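Local coordinates for protein tryptophan decarboxylase 1 (Oryza sativa subsp. japonica, PDB 6KHO) that decarboxylates L-tryptophan to tryptamine and 5-hydroxy-L-tryptophan to serotonin, working as a homodimer with pyridoxal 5'-phosphate as cofactor, at residues G173-A178 and D298-G303; L180-A185 and T339-R344. All coordinates share one frame; numbering follows the deposited sequence.

Contact 1 (G173-A178 and D298-G303); sequences GTTSEA and DAAYAG. With PLP (pyridoxal-5'-phosphate), chain C.
Thr175 is the residue of 173-178 that meets 298-303, and it does so with both branches of its side chain. Each direct touch is a van der Waals contact between a methyl and an oxygen: its methyl CG2 lies 3.7 Å from Asp298 OD1, the two side chains crossing at about a right angle, while its hydroxyl OG1 stands 3.6 Å from the methyl CB of Ala300. With CG2 anti to the backbone N (chi1 -67° for OG1), the methyl is directed at the carboxylate and the hydroxyl is left beside its own N. A polar link runs through one water, 2.8 Å from Thr175 OG1, which donates to Asp298 OD1. That same oxygen accepts from Ala300 N in an Asx turn, met on its anti side and 34° out of the carboxylate plane; the water and Ala300 N thus both hold OD1, while OD2 is turned to PLP N1.

The cofactor bridges the two segments, its phosphate at 173-178 and its ring at 298-303. At its phosphate, Thr175 N donates to PLP O3P over 2.9 Å and Ser176 N to PLP O2P over 2.8 Å; Thr174 OG1, the N-cap, accepts from Glu177 N. Gly381 N of the second subunit also binds the cofactor. At the ring, Asp298 OD2 lies 2.8 Å from PLP N1, and Ala300 CB sits 3.5 Å from PLP C2, against one ring face. Phosphate at a helix N-terminus, aspartate at the pyridine nitrogen and an alanine methyl against the ring together make the cofactor site characteristic of fold-type I PLP enzymes, here in a group II decarboxylase.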
loop_
_atom_site.group_PDB
_atom_site.type_symbol
_atom_site.label_atom_id
_atom_site.label_comp_id
_atom_site.label_asym_id
_atom_site.label_seq_id
_atom_site.Cartn_x
_atom_site.Cartn_y
_atom_site.Cartn_z
ATOM N N GLY A 173 -2.203 -4.402 -0.345
ATOM C CA GLY A 173 -0.753 -4.426 -0.432
ATOM C C GLY A 173 -0.124 -5.563 0.359
ATOM O O GLY A 173 0.846 -6.176 -0.091
ATOM N N THR A 174 -0.672 -5.877 1.541
ATOM C CA THR A 174 0.026 -6.735 2.491
ATOM C C THR A 174 -0.944 -7.652 3.220
ATOM O O THR A 174 -2.132 -7.359 3.362
ATOM C CB THR A 174 0.790 -5.924 3.566
ATOM O OG1 THR A 174 -0.137 -5.097 4.290
ATOM C CG2 THR A 174 1.889 -5.049 2.943
ATOM N N THR A 175 -0.393 -8.749 3.743
ATOM C CA THR A 175 -1.166 -9.594 4.648
ATOM C C THR A 175 -1.559 -8.829 5.910
ATOM O O THR A 175 -2.655 -9.026 6.449
ATOM C CB THR A 175 -0.370 -10.861 4.982
ATOM O OG1 THR A 175 -0.247 -11.654 3.796
ATOM C CG2 THR A 175 -1.076 -11.703 6.052
ATOM N N SER A 176 -0.697 -7.916 6.376
ATOM C CA SER A 176 -1.029 -7.155 7.577
ATOM C C SER A 176 -2.328 -6.372 7.406
ATOM O O SER A 176 -3.161 -6.356 8.318
ATOM C CB SER A 176 0.112 -6.208 7.950
ATOM O OG SER A 176 1.314 -6.929 8.165
ATOM N N GLU A 177 -2.512 -5.703 6.255
ATOM C CA GLU A 177 -3.763 -4.982 6.032
ATOM C C GLU A 177 -4.951 -5.935 5.963
ATOM O O GLU A 177 -6.045 -5.604 6.429
ATOM C CB GLU A 177 -3.700 -4.133 4.753
ATOM C CG GLU A 177 -4.915 -3.163 4.659
ATOM C CD GLU A 177 -4.834 -2.203 3.489
ATOM O OE1 GLU A 177 -3.819 -2.246 2.754
ATOM O OE2 GLU A 177 -5.786 -1.405 3.307
ATOM N N ALA A 178 -4.766 -7.108 5.353
ATOM C CA ALA A 178 -5.843 -8.086 5.312
ATOM C C ALA A 178 -6.201 -8.563 6.718
ATOM O O ALA A 178 -7.385 -8.742 7.045
ATOM C CB ALA A 178 -5.435 -9.260 4.417
ATOM N N ASP A 298 -4.473 -17.381 7.115
ATOM C CA ASP A 298 -3.307 -16.730 6.506
ATOM C C ASP A 298 -2.555 -17.775 5.697
ATOM O O ASP A 298 -1.917 -18.667 6.272
ATOM C CB ASP A 298 -2.395 -16.129 7.578
ATOM C CG ASP A 298 -1.082 -15.551 7.001
ATOM O OD1 ASP A 298 -0.950 -15.390 5.765
ATOM O OD2 ASP A 298 -0.176 -15.237 7.804
ATOM N N ALA A 299 -2.641 -17.679 4.368
ATOM C CA ALA A 299 -1.920 -18.575 3.469
ATOM C C ALA A 299 -1.020 -17.782 2.534
ATOM O O ALA A 299 -0.933 -18.069 1.342
ATOM C CB ALA A 299 -2.876 -19.452 2.669
ATOM N N ALA A 300 -0.330 -16.787 3.095
ATOM C CA ALA A 300 0.388 -15.790 2.304
ATOM C C ALA A 300 1.320 -16.425 1.284
ATOM O O ALA A 300 1.371 -15.999 0.123
ATOM C CB ALA A 300 1.181 -14.870 3.237
ATOM N N TYR A 301 2.074 -17.439 1.702
ATOM C CA TYR A 301 3.027 -18.132 0.841
ATOM C C TYR A 301 2.419 -19.371 0.196
ATOM O O TYR A 301 2.342 -19.474 -1.030
ATOM C CB TYR A 301 4.263 -18.521 1.664
ATOM C CG TYR A 301 5.162 -19.557 1.019
ATOM C CD1 TYR A 301 5.983 -19.226 -0.067
ATOM C CD2 TYR A 301 5.209 -20.853 1.511
ATOM C CE1 TYR A 301 6.816 -20.175 -0.644
ATOM C CE2 TYR A 301 6.025 -21.803 0.941
ATOM C CZ TYR A 301 6.833 -21.463 -0.128
ATOM O OH TYR A 301 7.643 -22.424 -0.683
ATOM N N ALA A 302 1.975 -20.318 1.016
ATOM C CA ALA A 302 1.585 -21.623 0.507
ATOM C C ALA A 302 0.241 -21.616 -0.211
ATOM O O ALA A 302 -0.070 -22.589 -0.894
ATOM C CB ALA A 302 1.560 -22.634 1.648
ATOM N N GLY A 303 -0.564 -20.560 -0.067
ATOM C CA GLY A 303 -1.799 -20.482 -0.829
ATOM C C GLY A 303 -1.603 -20.702 -2.319
ATOM O O GLY A 303 -2.417 -21.366 -2.968
HETATM N N1 PLP C . 2.224 -14.286 6.841
HETATM C C2 PLP C . 2.915 -15.305 6.216
HETATM C C2A PLP C . 2.577 -16.743 6.457
HETATM C C3 PLP C . 3.952 -15.000 5.348
HETATM O O3 PLP C . 4.633 -16.012 4.729
HETATM C C4 PLP C . 4.286 -13.675 5.094
HETATM C C4A PLP C . 5.124 -13.332 3.896
HETATM C C5 PLP C . 3.592 -12.651 5.723
HETATM C C6 PLP C . 2.559 -12.963 6.603
HETATM C C5A PLP C . 4.010 -11.226 5.423
HETATM O O4P PLP C . 3.083 -10.261 5.861
HETATM P P PLP C . 3.014 -8.794 5.165
HETATM O O1P PLP C . 4.387 -8.186 5.071
HETATM O O2P PLP C . 2.089 -7.954 6.011
HETATM O O3P PLP C . 2.474 -8.879 3.749
HETATM O O HOH W 1 -1.951 -13.848 3.618
#

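Contact 2 (L180-A185 and T339-R344); sequences LVTLVA and TCLYVR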
loop_
_atom_site.group_PDB
_atom_site.type_symbol
_atom_site.label_atom_id
_atom_site.label_comp_id
_atom_site.label_asym_id
_atom_site.label_seq_id
_atom_site.Cartn_x
_atom_site.Cartn_y
_atom_site.Cartn_z
ATOM N N LEU A 180 -5.693 -6.723 9.430
ATOM C CA LEU A 180 -6.227 -5.580 10.168
ATOM C C LEU A 180 -7.705 -5.361 9.853
ATOM O O LEU A 180 -8.517 -5.125 10.756
ATOM C CB LEU A 180 -5.422 -4.324 9.847
ATOM C CG LEU A 180 -5.951 -2.985 10.380
ATOM C CD1 LEU A 180 -6.133 -3.023 11.907
ATOM C CD2 LEU A 180 -5.016 -1.856 10.013
ATOM N N VAL A 181 -8.075 -5.424 8.573
ATOM C CA VAL A 181 -9.458 -5.091 8.249
ATOM C C VAL A 181 -10.400 -6.199 8.726
ATOM O O VAL A 181 -11.525 -5.917 9.151
ATOM C CB VAL A 181 -9.620 -4.778 6.744
ATOM C CG1 VAL A 181 -8.731 -3.590 6.327
ATOM C CG2 VAL A 181 -9.345 -5.999 5.856
ATOM N N THR A 182 -9.973 -7.463 8.687
ATOM C CA THR A 182 -10.852 -8.511 9.204
ATOM C C THR A 182 -10.903 -8.497 10.728
ATOM O O THR A 182 -11.946 -8.818 11.310
ATOM C CB THR A 182 -10.437 -9.900 8.706
ATOM O OG1 THR A 182 -9.071 -10.184 9.063
ATOM C CG2 THR A 182 -10.624 -10.002 7.193
ATOM N N LEU A 183 -9.794 -8.147 11.390
ATOM C CA LEU A 183 -9.834 -7.958 12.838
ATOM C C LEU A 183 -10.794 -6.841 13.217
ATOM O O LEU A 183 -11.496 -6.936 14.232
ATOM C CB LEU A 183 -8.443 -7.641 13.386
ATOM C CG LEU A 183 -7.504 -8.811 13.620
ATOM C CD1 LEU A 183 -6.061 -8.304 13.615
ATOM C CD2 LEU A 183 -7.856 -9.464 14.957
ATOM N N VAL A 184 -10.825 -5.767 12.428
ATOM C CA VAL A 184 -11.715 -4.657 12.742
ATOM C C VAL A 184 -13.168 -5.081 12.565
ATOM O O VAL A 184 -14.022 -4.768 13.399
ATOM C CB VAL A 184 -11.365 -3.429 11.889
ATOM C CG1 VAL A 184 -12.525 -2.433 11.887
ATOM C CG2 VAL A 184 -10.104 -2.762 12.447
ATOM N N ALA A 185 -13.463 -5.838 11.509
ATOM C CA ALA A 185 -14.830 -6.323 11.326
ATOM C C ALA A 185 -15.245 -7.247 12.472
ATOM O O ALA A 185 -16.347 -7.120 13.022
ATOM C CB ALA A 185 -14.958 -7.025 9.975
ATOM N N THR A 339 -1.514 -8.757 -2.470
ATOM C CA THR A 339 -2.100 -9.720 -1.538
ATOM C C THR A 339 -3.595 -9.767 -1.791
ATOM O O THR A 339 -4.236 -8.716 -1.879
ATOM C CB THR A 339 -1.835 -9.339 -0.076
ATOM O OG1 THR A 339 -0.426 -9.260 0.146
ATOM C CG2 THR A 339 -2.442 -10.384 0.885
ATOM N N CYS A 340 -4.146 -10.971 -1.911
ATOM C CA CYS A 340 -5.558 -11.156 -2.217
ATOM C C CYS A 340 -6.294 -11.593 -0.958
ATOM O O CYS A 340 -5.900 -12.572 -0.325
ATOM C CB CYS A 340 -5.731 -12.193 -3.330
ATOM S SG CYS A 340 -4.968 -11.605 -4.881
ATOM N N LEU A 341 -7.354 -10.867 -0.603
ATOM C CA LEU A 341 -8.204 -11.204 0.534
ATOM C C LEU A 341 -9.582 -11.603 0.030
ATOM O O LEU A 341 -10.180 -10.869 -0.759
ATOM C CB LEU A 341 -8.336 -10.013 1.488
ATOM C CG LEU A 341 -9.474 -10.112 2.512
ATOM C CD1 LEU A 341 -9.190 -11.256 3.507
ATOM C CD2 LEU A 341 -9.651 -8.787 3.231
ATOM N N TYR A 342 -10.091 -12.741 0.504
ATOM C CA TYR A 342 -11.430 -13.223 0.176
ATOM C C TYR A 342 -12.244 -13.334 1.456
ATOM O O TYR A 342 -11.726 -13.785 2.479
ATOM C CB TYR A 342 -11.389 -14.597 -0.511
ATOM C CG TYR A 342 -10.685 -14.591 -1.852
ATOM C CD1 TYR A 342 -9.314 -14.801 -1.937
ATOM C CD2 TYR A 342 -11.394 -14.357 -3.033
ATOM C CE1 TYR A 342 -8.660 -14.798 -3.169
ATOM C CE2 TYR A 342 -10.751 -14.357 -4.275
ATOM C CZ TYR A 342 -9.388 -14.579 -4.334
ATOM O OH TYR A 342 -8.742 -14.568 -5.550
ATOM N N VAL A 343 -13.515 -12.918 1.402
ATOM C CA VAL A 343 -14.401 -12.987 2.560
ATOM C C VAL A 343 -15.728 -13.597 2.133
ATOM O O VAL A 343 -16.167 -13.433 0.991
ATOM C CB VAL A 343 -14.620 -11.599 3.216
ATOM C CG1 VAL A 343 -13.275 -10.977 3.639
ATOM C CG2 VAL A 343 -15.355 -10.663 2.283
ATOM N N ARG A 344 -16.387 -14.297 3.066
ATOM C CA ARG A 344 -17.682 -14.872 2.736
ATOM C C ARG A 344 -18.816 -13.857 2.810
ATOM O O ARG A 344 -19.861 -14.076 2.186
ATOM C CB ARG A 344 -17.972 -16.071 3.637
ATOM C CG ARG A 344 -17.385 -17.355 3.042
ATOM C CD ARG A 344 -17.494 -18.520 3.994
ATOM N NE ARG A 344 -18.861 -18.706 4.448
ATOM C CZ ARG A 344 -19.188 -19.214 5.630
ATOM N NH1 ARG A 344 -18.238 -19.571 6.486
ATOM N NH2 ARG A 344 -20.463 -19.355 5.958
#
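Leu341 has CG anti to its backbone N (chi1 165°), which extends its two methyls from strand 339-343 toward segment 180-185 of helix 175-194, where Val181 and Thr182 receive one each. In Thr182 the first torsion (chi1 57°) wedges OG1 between the backbone N and carbonyl carbon and turns the methyl CG2 to the strand. The motif is helix-on-sheet packing in the large domain of a fold-type I PLP enzyme: helix 175-194 lies against the mixed seven-stranded sheet, in which 339-343 is antiparallel to both of its neighbours.

The evidence for an apolar interface is that both close pairs are methyl to methyl, with no hydrogen bond between the segments; the 104 Å² buried over both sides shows only that the contact is small. The CA to CB bond of Val343 also points toward the helix, but its side chain packs on Leu349 of helix 346-353. Thr182 OG1 is hydrogen-bonded to Tyr265 OH, Ala178 O and Met179 O, leaving CG2 for packing. Thr182 CG2 comes tip to tip at 4.1 Å from Leu341 CD1, whereas the Val181 and Leu341 side chains run alongside each other, pointing opposite ways, with Val181 CG2 3.8 Å from Leu341 CD2.

Overall arrangement
Both contacts are buried and share helix 175-194, contact 1 at its N-terminal turn and contact 2 one to two turns further on; their centres are about 10 Å apart. Their chemistry differs with place in the fold. Contact 1, its centre about 5 Å from that of the chain, joins the helix start to the loop after strand 294-298 directly by a few van der Waals touches and otherwise through the cofactor and one water. Contact 2, about 15 Å from the chain centre, sets the same helix on strand 339-343 through methyl groups alone. They meet where Thr339 OG1 makes a weak hydrogen bond to Gly173 O and Ala178 CB packs on Leu341 CB. The second subunit reaches residues of both.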